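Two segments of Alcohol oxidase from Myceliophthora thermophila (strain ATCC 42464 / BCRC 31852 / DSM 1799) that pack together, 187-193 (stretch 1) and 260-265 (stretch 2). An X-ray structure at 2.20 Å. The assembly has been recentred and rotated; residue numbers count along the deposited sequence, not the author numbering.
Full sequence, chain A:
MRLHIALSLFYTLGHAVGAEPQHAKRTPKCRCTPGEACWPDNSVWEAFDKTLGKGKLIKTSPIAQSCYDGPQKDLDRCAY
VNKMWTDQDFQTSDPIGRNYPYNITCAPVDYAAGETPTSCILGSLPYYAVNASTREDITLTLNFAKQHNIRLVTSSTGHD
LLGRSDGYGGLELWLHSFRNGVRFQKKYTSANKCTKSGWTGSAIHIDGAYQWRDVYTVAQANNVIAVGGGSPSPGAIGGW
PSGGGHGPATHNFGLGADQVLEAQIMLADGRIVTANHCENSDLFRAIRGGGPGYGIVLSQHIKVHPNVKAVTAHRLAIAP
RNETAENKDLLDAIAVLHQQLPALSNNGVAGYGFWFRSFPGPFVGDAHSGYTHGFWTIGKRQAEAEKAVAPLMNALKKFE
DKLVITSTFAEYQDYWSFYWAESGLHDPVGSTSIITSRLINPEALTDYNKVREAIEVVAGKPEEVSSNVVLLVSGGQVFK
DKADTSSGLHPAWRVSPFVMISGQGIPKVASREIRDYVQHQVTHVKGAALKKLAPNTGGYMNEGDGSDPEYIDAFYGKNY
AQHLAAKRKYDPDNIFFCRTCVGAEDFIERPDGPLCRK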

# COMPACT_ATOMS: atom_id res chain seq x y z
N LYS A 187 5.66 -9.77 -27.12
CA LYS A 187 4.27 -9.48 -27.47
C LYS A 187 3.40 -10.26 -26.49
O LYS A 187 3.59 -11.46 -26.31
CB LYS A 187 4.01 -9.90 -28.93
CG LYS A 187 4.81 -9.18 -30.03
CD LYS A 187 4.60 -9.95 -31.34
CE LYS A 187 5.28 -9.34 -32.55
NZ LYS A 187 5.03 -7.88 -32.72
N TYR A 188 2.51 -9.56 -25.80
CA TYR A 188 1.60 -10.22 -24.86
C TYR A 188 0.91 -11.44 -25.48
O TYR A 188 0.28 -11.33 -26.53
CB TYR A 188 0.54 -9.23 -24.42
CG TYR A 188 -0.67 -9.77 -23.68
CD1 TYR A 188 -0.54 -10.64 -22.60
CD2 TYR A 188 -1.95 -9.38 -24.06
CE1 TYR A 188 -1.66 -11.11 -21.93
CE2 TYR A 188 -3.07 -9.83 -23.39
CZ TYR A 188 -2.93 -10.69 -22.34
OH TYR A 188 -4.08 -11.13 -21.71
N THR A 189 1.03 -12.58 -24.79
CA THR A 189 0.44 -13.86 -25.19
C THR A 189 -0.41 -14.35 -24.02
O THR A 189 0.09 -14.64 -22.95
CB THR A 189 1.53 -14.89 -25.52
OG1 THR A 189 2.40 -14.33 -26.49
CG2 THR A 189 0.92 -16.20 -26.09
N SER A 190 -1.72 -14.41 -24.27
CA SER A 190 -2.71 -14.70 -23.25
C SER A 190 -2.89 -16.21 -23.12
O SER A 190 -2.90 -16.93 -24.12
CB SER A 190 -4.04 -14.03 -23.59
OG SER A 190 -5.11 -14.57 -22.82
N ALA A 191 -3.11 -16.64 -21.88
CA ALA A 191 -3.42 -18.02 -21.56
C ALA A 191 -4.66 -18.56 -22.27
O ALA A 191 -4.74 -19.77 -22.51
CB ALA A 191 -3.57 -18.19 -20.04
N ASN A 192 -5.63 -17.71 -22.58
CA ASN A 192 -6.84 -18.13 -23.34
C ASN A 192 -6.97 -17.44 -24.68
O ASN A 192 -8.05 -17.42 -25.27
CB ASN A 192 -8.12 -17.95 -22.50
CG ASN A 192 -8.36 -16.50 -22.07
OD1 ASN A 192 -7.75 -15.56 -22.60
ND2 ASN A 192 -9.25 -16.32 -21.09
N LYS A 193 -5.86 -16.88 -25.17
CA LYS A 193 -5.78 -16.14 -26.46
C LYS A 193 -6.72 -14.96 -26.62
O LYS A 193 -7.12 -14.60 -27.73
CB LYS A 193 -5.87 -17.11 -27.64
CG LYS A 193 -4.80 -18.20 -27.65
CD LYS A 193 -3.37 -17.60 -27.71
CE LYS A 193 -2.28 -18.62 -27.41
NZ LYS A 193 -2.49 -19.94 -28.07
N VAL A 260 -2.77 -4.71 -15.32
CA VAL A 260 -3.08 -6.13 -15.26
C VAL A 260 -3.89 -6.53 -16.49
O VAL A 260 -4.98 -6.05 -16.72
CB VAL A 260 -3.86 -6.50 -13.97
CG1 VAL A 260 -4.10 -8.01 -13.88
CG2 VAL A 260 -3.11 -6.04 -12.73
N LEU A 261 -3.32 -7.45 -17.27
CA LEU A 261 -3.94 -7.95 -18.50
C LEU A 261 -4.77 -9.20 -18.27
O LEU A 261 -5.80 -9.41 -18.94
CB LEU A 261 -2.85 -8.28 -19.51
CG LEU A 261 -2.12 -7.05 -20.05
CD1 LEU A 261 -0.79 -7.48 -20.67
CD2 LEU A 261 -3.02 -6.28 -21.03
N GLU A 262 -4.29 -10.05 -17.36
CA GLU A 262 -4.99 -11.25 -16.93
C GLU A 262 -4.36 -11.79 -15.66
O GLU A 262 -3.29 -11.32 -15.24
CB GLU A 262 -4.98 -12.33 -18.02
CG GLU A 262 -3.65 -12.90 -18.43
CD GLU A 262 -3.79 -13.84 -19.62
OE1 GLU A 262 -4.36 -13.42 -20.64
OE2 GLU A 262 -3.36 -15.01 -19.53
N ALA A 263 -5.05 -12.77 -15.06
CA ALA A 263 -4.56 -13.44 -13.86
C ALA A 263 -5.00 -14.92 -13.87
O ALA A 263 -6.00 -15.27 -14.47
CB ALA A 263 -5.09 -12.73 -12.62
N GLN A 264 -4.23 -15.74 -13.16
CA GLN A 264 -4.68 -17.06 -12.76
C GLN A 264 -5.00 -16.92 -11.28
O GLN A 264 -4.23 -16.33 -10.53
CB GLN A 264 -3.59 -18.10 -12.96
CG GLN A 264 -3.20 -18.39 -14.42
CD GLN A 264 -4.33 -18.98 -15.20
OE1 GLN A 264 -4.92 -19.97 -14.80
NE2 GLN A 264 -4.65 -18.37 -16.32
N ILE A 265 -6.17 -17.44 -10.90
CA ILE A 265 -6.72 -17.28 -9.57
C ILE A 265 -7.34 -18.59 -9.12
O ILE A 265 -8.14 -19.18 -9.87
CB ILE A 265 -7.80 -16.19 -9.53
CG1 ILE A 265 -7.22 -14.84 -10.00
CG2 ILE A 265 -8.32 -16.03 -8.11
CD1 ILE A 265 -8.23 -13.72 -10.10

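Stretch 2 is a strand throughout, whereas stretch 1 has no regular helix or strand and closes with a type I beta turn from Ser-190 to Lys-193, tied by the backbone hydrogen bond from Lys-193 N to Ser-190 O at 3.1 Å. The touching parts run 46° apart, and even the nearest alpha carbons, those of Ser-190 and Glu-262, are 7.6 Å apart. At that spacing no backbone-to-backbone hydrogen bond spans the gap; side chains must do the joining, and one of them does most of it.

That side chain is Glu-262. Its CA-to-CB bond points toward the loop, and with chi1 in p and chi2 in t its carboxylate reaches the start of the turn. OE1 accepts hydrogen bonds from Tyr-188 OH at 2.5 Å and from Ser-190 OG at 2.6 Å, both short, while OE2 accepts one from Ala-191 N at 2.9 Å with a nearly straight N-H...O angle of 164°. A buried carboxylate is costly to leave without partners, and here two hydroxyls and a backbone amide supply them without a basic side chain from the loop. Ser-190 OG also serves the loop itself, accepting a hydrogen bond from Asn-192 N at 3.2 Å, so the same oxygen links the turn to the strand.

Tyr-188 combines polar and apolar contact. Its hydroxyl meets the carboxylate near the ring plane, leaving a face free for Leu-261, whose CD1 lies 3.8 Å from the ring centroid and just 13° off the normal, a CH-pi contact. Ala-191 adds a smaller van der Waals touch, its CB 3.9 Å from Gln-264 NE2. The rule to read here is economical: adjacent strand residues supply a methyl for the ring face and a carboxylate for the hydroxyl, and that carboxylate also holds the turn.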